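PDB 4TKK: crossover junction endodeoxyribonuclease Hjc from Sulfolobus solfataricus, which cuts four-way DNA junctions with paired nicks in opposing strands, resolving the Holliday intermediates of genetic recombination with the help of magnesium. Local coordinates for residues I40-A45 / E55-K60; G64-R69 / Y113-E118. The protein carries 1 engineered substitution. All coordinates share one frame; numbering follows the deposited sequence.

Contact 1 of 2, residues I40-A45 / E55-K60; sequences IPDIIA and EMKSRK
The carboxylates of Asp-42 and Glu-55 lie nearly parallel, their planes 7° apart, with OE1 of Glu-55 over one face of the Asp-42 group, 3.7 Å from its CG. From the other side CB of Met-56 comes obliquely to within 3.4 Å of Asp-42 OD2. The edge is taken up by donors. OD2 accepts two backbone N-H groups: Met-56 N at 2.6 Å on its anti lone pair, and Lys-57 N at 3.1 Å, almost in line with the C-O bond. OD1 is met on its syn side by Lys-57 NZ at 2.7 Å, tilted 27° from the plane toward Glu-55. Bends at chi3 (-68°) and chi4 fold the lysine back so that its ammonium also reaches OE2 of Glu-55, at 3.4 Å. This is the PD-(D/E)XK nuclease signature: Pro-41 and Asp-42 supply its first half, Glu-55, Met-56 and Lys-57 its second. Asp-42 and Glu-55, with Glu-12 beside Met-56, are inferred magnesium ligands, and Lys-57 is the predicted transition-state stabiliser. A classic beta bulge sets Asp-42 and Ile-43 together opposite Ile-54, consistent with the way the Asp-42 side chain points toward 55-60. With an alanine here, the amides of Met-56 and Lys-57 would probably lose their shared acceptor and the Lys-57 ammonium its closer carboxylate mate. Glu-55 is oriented from two directions, since its OE1 takes the backbone N-H of Asp-42 at 3.3 Å while Gln-72 of helix 70-83 donates to OE2. Beyond the polar group, Ile-43 CD1 packs on Met-56 CG, whose side chain then runs off against helix 10-21.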
# COMPACT_ATOMS: atom_id res chain seq x y z
N ILE A 40 -0.38 -4.55 -10.21
CA ILE A 40 -0.10 -3.81 -8.99
C ILE A 40 1.25 -3.15 -9.26
O ILE A 40 2.15 -3.86 -9.67
CB ILE A 40 -0.05 -4.75 -7.74
CG1 ILE A 40 -1.41 -5.46 -7.53
CG2 ILE A 40 0.40 -3.99 -6.48
CD1 ILE A 40 -1.41 -6.54 -6.45
N PRO A 41 1.44 -1.83 -9.02
CA PRO A 41 2.78 -1.23 -9.22
C PRO A 41 3.82 -1.98 -8.41
O PRO A 41 3.52 -2.49 -7.33
CB PRO A 41 2.60 0.21 -8.71
CG PRO A 41 1.15 0.48 -8.83
CD PRO A 41 0.49 -0.82 -8.49
N ASP A 42 5.04 -2.12 -8.97
CA ASP A 42 6.14 -2.86 -8.35
C ASP A 42 6.41 -2.48 -6.92
O ASP A 42 6.56 -3.35 -6.08
CB ASP A 42 7.42 -2.72 -9.18
CG ASP A 42 7.26 -3.26 -10.57
OD1 ASP A 42 6.72 -4.36 -10.70
OD2 ASP A 42 7.70 -2.59 -11.53
N ILE A 43 6.45 -1.18 -6.65
CA ILE A 43 6.74 -0.65 -5.33
C ILE A 43 5.61 0.25 -4.86
O ILE A 43 5.17 1.14 -5.58
CB ILE A 43 8.13 0.07 -5.32
CG1 ILE A 43 9.27 -0.91 -5.71
CG2 ILE A 43 8.41 0.78 -3.98
CD1 ILE A 43 10.60 -0.26 -6.07
N ILE A 44 5.17 0.02 -3.62
CA ILE A 44 4.18 0.83 -2.94
C ILE A 44 4.86 1.33 -1.68
O ILE A 44 5.29 0.54 -0.85
CB ILE A 44 2.88 0.04 -2.66
CG1 ILE A 44 2.25 -0.42 -3.98
CG2 ILE A 44 1.90 0.88 -1.83
CD1 ILE A 44 1.53 -1.64 -3.88
N ALA A 45 5.00 2.64 -1.58
CA ALA A 45 5.65 3.31 -0.47
C ALA A 45 4.65 4.26 0.16
O ALA A 45 3.97 5.02 -0.54
CB ALA A 45 6.88 4.06 -0.97
N GLU A 55 6.51 2.13 -10.67
CA GLU A 55 6.57 1.07 -11.65
C GLU A 55 8.01 1.00 -12.14
O GLU A 55 8.56 1.99 -12.58
CB GLU A 55 5.59 1.35 -12.81
CG GLU A 55 5.53 0.22 -13.82
CD GLU A 55 4.91 -1.07 -13.33
OE1 GLU A 55 4.67 -1.20 -12.11
OE2 GLU A 55 4.71 -1.97 -14.17
N MET A 56 8.62 -0.17 -12.01
CA MET A 56 10.01 -0.37 -12.43
C MET A 56 10.11 -1.01 -13.80
O MET A 56 11.05 -0.73 -14.52
CB MET A 56 10.77 -1.17 -11.36
CG MET A 56 11.06 -0.37 -10.10
SD MET A 56 11.83 1.22 -10.39
CE MET A 56 13.21 0.79 -11.50
N LYS A 57 9.10 -1.81 -14.19
CA LYS A 57 9.01 -2.48 -15.48
C LYS A 57 8.65 -1.47 -16.55
O LYS A 57 7.84 -0.57 -16.33
CB LYS A 57 7.90 -3.55 -15.47
CG LYS A 57 8.01 -4.66 -14.45
CD LYS A 57 6.87 -5.68 -14.60
CE LYS A 57 5.48 -5.17 -14.25
NZ LYS A 57 5.24 -5.08 -12.79
N SER A 58 9.22 -1.64 -17.73
CA SER A 58 8.94 -0.83 -18.92
C SER A 58 9.55 -1.50 -20.14
O SER A 58 10.35 -2.43 -20.00
CB SER A 58 9.48 0.59 -18.78
OG SER A 58 10.90 0.63 -18.68
N ARG A 59 9.18 -1.03 -21.33
CA ARG A 59 9.77 -1.57 -22.54
C ARG A 59 10.44 -0.43 -23.23
O ARG A 59 10.17 0.73 -22.92
CB ARG A 59 8.75 -2.28 -23.48
CG ARG A 59 7.43 -2.80 -22.90
CD ARG A 59 7.50 -4.21 -22.39
NE ARG A 59 6.90 -5.16 -23.33
CZ ARG A 59 6.06 -6.13 -22.98
NH1 ARG A 59 5.66 -6.25 -21.72
NH2 ARG A 59 5.59 -6.98 -23.89
N LYS A 60 11.38 -0.76 -24.11
CA LYS A 60 12.17 0.22 -24.85
C LYS A 60 12.04 -0.10 -26.34
O LYS A 60 11.97 -1.27 -26.72
CB LYS A 60 13.66 0.15 -24.40
CG LYS A 60 14.20 1.43 -23.75
CD LYS A 60 15.01 1.15 -22.48
CE LYS A 60 16.29 1.93 -22.30
NZ LYS A 60 16.09 3.39 -22.13

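Contact 2 of 2, residues G64-R69 / Y113-E118; sequences GKIYVR and YVADSE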
# COMPACT_ATOMS: atom_id res chain seq x y z
N GLY A 64 15.49 3.33 -27.98
CA GLY A 64 15.56 3.58 -26.55
C GLY A 64 14.37 4.34 -25.97
O GLY A 64 14.38 4.66 -24.78
N LYS A 65 13.35 4.64 -26.81
CA LYS A 65 12.14 5.29 -26.34
C LYS A 65 11.42 4.35 -25.39
O LYS A 65 11.16 3.21 -25.73
CB LYS A 65 11.23 5.72 -27.50
CG LYS A 65 11.19 7.23 -27.66
CD LYS A 65 9.85 7.72 -28.16
CE LYS A 65 9.73 9.21 -27.94
NZ LYS A 65 8.41 9.72 -28.38
N ILE A 66 11.24 4.80 -24.15
CA ILE A 66 10.59 4.03 -23.10
C ILE A 66 9.09 4.12 -23.26
O ILE A 66 8.56 5.19 -23.56
CB ILE A 66 11.04 4.55 -21.70
CG1 ILE A 66 12.57 4.38 -21.54
CG2 ILE A 66 10.28 3.85 -20.57
CD1 ILE A 66 13.21 5.34 -20.60
N TYR A 67 8.41 3.00 -23.03
CA TYR A 67 6.97 2.94 -23.10
C TYR A 67 6.47 1.83 -22.22
O TYR A 67 7.21 0.90 -21.91
CB TYR A 67 6.45 2.81 -24.55
CG TYR A 67 6.70 1.47 -25.19
CD1 TYR A 67 7.88 1.23 -25.89
CD2 TYR A 67 5.78 0.45 -25.10
CE1 TYR A 67 8.13 -0.01 -26.47
CE2 TYR A 67 6.01 -0.80 -25.67
CZ TYR A 67 7.18 -1.01 -26.37
OH TYR A 67 7.40 -2.24 -26.93
N VAL A 68 5.20 1.96 -21.80
CA VAL A 68 4.46 0.95 -21.02
C VAL A 68 3.25 0.61 -21.91
O VAL A 68 2.56 1.51 -22.42
CB VAL A 68 4.04 1.48 -19.61
CG1 VAL A 68 3.23 0.44 -18.85
CG2 VAL A 68 5.27 1.91 -18.80
N ARG A 69 3.03 -0.69 -22.14
CA ARG A 69 1.92 -1.16 -22.95
C ARG A 69 0.62 -0.81 -22.27
O ARG A 69 0.56 -0.80 -21.03
CB ARG A 69 2.01 -2.67 -23.17
CG ARG A 69 3.03 -3.08 -24.23
CD ARG A 69 3.23 -4.57 -24.17
NE ARG A 69 2.70 -5.27 -25.34
CZ ARG A 69 1.60 -6.02 -25.33
NH1 ARG A 69 0.91 -6.20 -24.20
NH2 ARG A 69 1.19 -6.62 -26.44
N TYR A 113 1.83 4.18 -23.19
CA TYR A 113 2.32 5.41 -22.55
C TYR A 113 3.80 5.51 -22.81
O TYR A 113 4.53 4.62 -22.44
CB TYR A 113 1.96 5.42 -21.04
CG TYR A 113 0.48 5.61 -20.80
CD1 TYR A 113 -0.42 4.57 -21.00
CD2 TYR A 113 -0.03 6.84 -20.41
CE1 TYR A 113 -1.79 4.74 -20.81
CE2 TYR A 113 -1.41 7.03 -20.20
CZ TYR A 113 -2.28 5.97 -20.40
OH TYR A 113 -3.64 6.11 -20.17
N VAL A 114 4.23 6.57 -23.50
CA VAL A 114 5.64 6.74 -23.82
C VAL A 114 6.33 7.88 -23.12
O VAL A 114 5.72 8.93 -22.91
CB VAL A 114 6.02 6.60 -25.35
CG1 VAL A 114 4.93 5.92 -26.16
CG2 VAL A 114 6.42 7.93 -25.98
N ALA A 115 7.60 7.67 -22.76
CA ALA A 115 8.42 8.71 -22.16
C ALA A 115 9.12 9.41 -23.30
O ALA A 115 10.07 8.87 -23.87
CB ALA A 115 9.42 8.12 -21.17
N ASP A 116 8.61 10.58 -23.70
CA ASP A 116 9.21 11.37 -24.78
C ASP A 116 10.62 11.80 -24.35
O ASP A 116 10.90 11.82 -23.16
CB ASP A 116 8.32 12.56 -25.15
CG ASP A 116 7.06 12.19 -25.93
OD1 ASP A 116 7.05 11.10 -26.57
OD2 ASP A 116 6.09 12.99 -25.92
N SER A 117 11.52 12.05 -25.32
CA SER A 117 12.91 12.44 -25.04
C SER A 117 13.01 13.71 -24.17
O SER A 117 13.89 13.77 -23.30
CB SER A 117 13.71 12.58 -26.33
OG SER A 117 13.11 13.53 -27.20
N GLU A 118 12.08 14.67 -24.37
CA GLU A 118 11.98 15.94 -23.62
C GLU A 118 11.86 15.77 -22.09
O GLU A 118 12.28 16.66 -21.34
CB GLU A 118 10.82 16.81 -24.17
O HOH W 1 12.14 7.34 -23.53
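Tyr-67 and Val-114 meet through their inner carbons, CB of the tyrosine lying 3.8 Å from CG1 of the valine. The Tyr-67 ring takes no part: its CG sits between the backbone N and the carbonyl carbon (chi1 71°), which swings the ring off the valine and toward Arg-59 in the neighbouring strand. Val-114 is modelled close to eclipsed, chi1 -17°, an unfavourable setting for a branched residue. Its other methyl, CG2, lies 3.6 Å from NZ of Lys-65, whose chain bends at chi2 and then runs extended across the valine to Asp-116. Strands 66-68 and 113-115 are antiparallel, the middle pair of a small four-stranded sheet. Tyr-67 and Val-114 form a non-hydrogen-bonded pair on one face; Ile-66, Val-68, Tyr-113 and Ala-115 point to the other. There CB of Ile-66 stands 4.0 Å from CB of Ala-115, the isoleucine continuing to Leu-89 and Val-91 of strand 86-93, while Val-68 and the Tyr-113 ring pack on Ala-73 of helix 70-83. Val-68 and Tyr-113 exchange both backbone bonds, Tyr-113 N to Val-68 O measuring 2.9 Å. Beyond them Ala-115 N donates to Ile-66 O at 2.8 Å, but the return link from Ile-66 N passes through a water, which hands a hydrogen bond to Ala-115 O at 2.6 Å. The strands thus begin to part just where Lys-65 reaches over. Its NZ meets Asp-116 OD1 at 2.7 Å, on the anti side and 30° out of the carboxylate plane. With Arg-106 also pairing there, OD1 is shared by two cations, an arrangement likely to favour the charged aspartate and to tie the chain at Asp-116 electrostatically to Lys-65 and to Arg-106 of strand 106-107.

In the fold
The two contacts follow one another in series along the chain, and their centres are 14 Å apart. Strands 59-60 and 66-68 join them: neighbours in the small antiparallel sheet, they are bridged by a probable hydrogen bond from Arg-59 N to Tyr-67 O (2.8 Å), and Ser-58 OG packs on Ile-66 CG2. Contact 1 lies where the start of strand 43-47 and the end of strand 50-55, adjacent inner strands of the larger mixed sheet, bring together two of the three inferred magnesium ligands; contact 2 pairs the central strands of the small sheet. Helix 70-83, which follows strand 66-68, touches side chains of both. Segment 55-60 therefore leads from the nuclease centre into the second sheet.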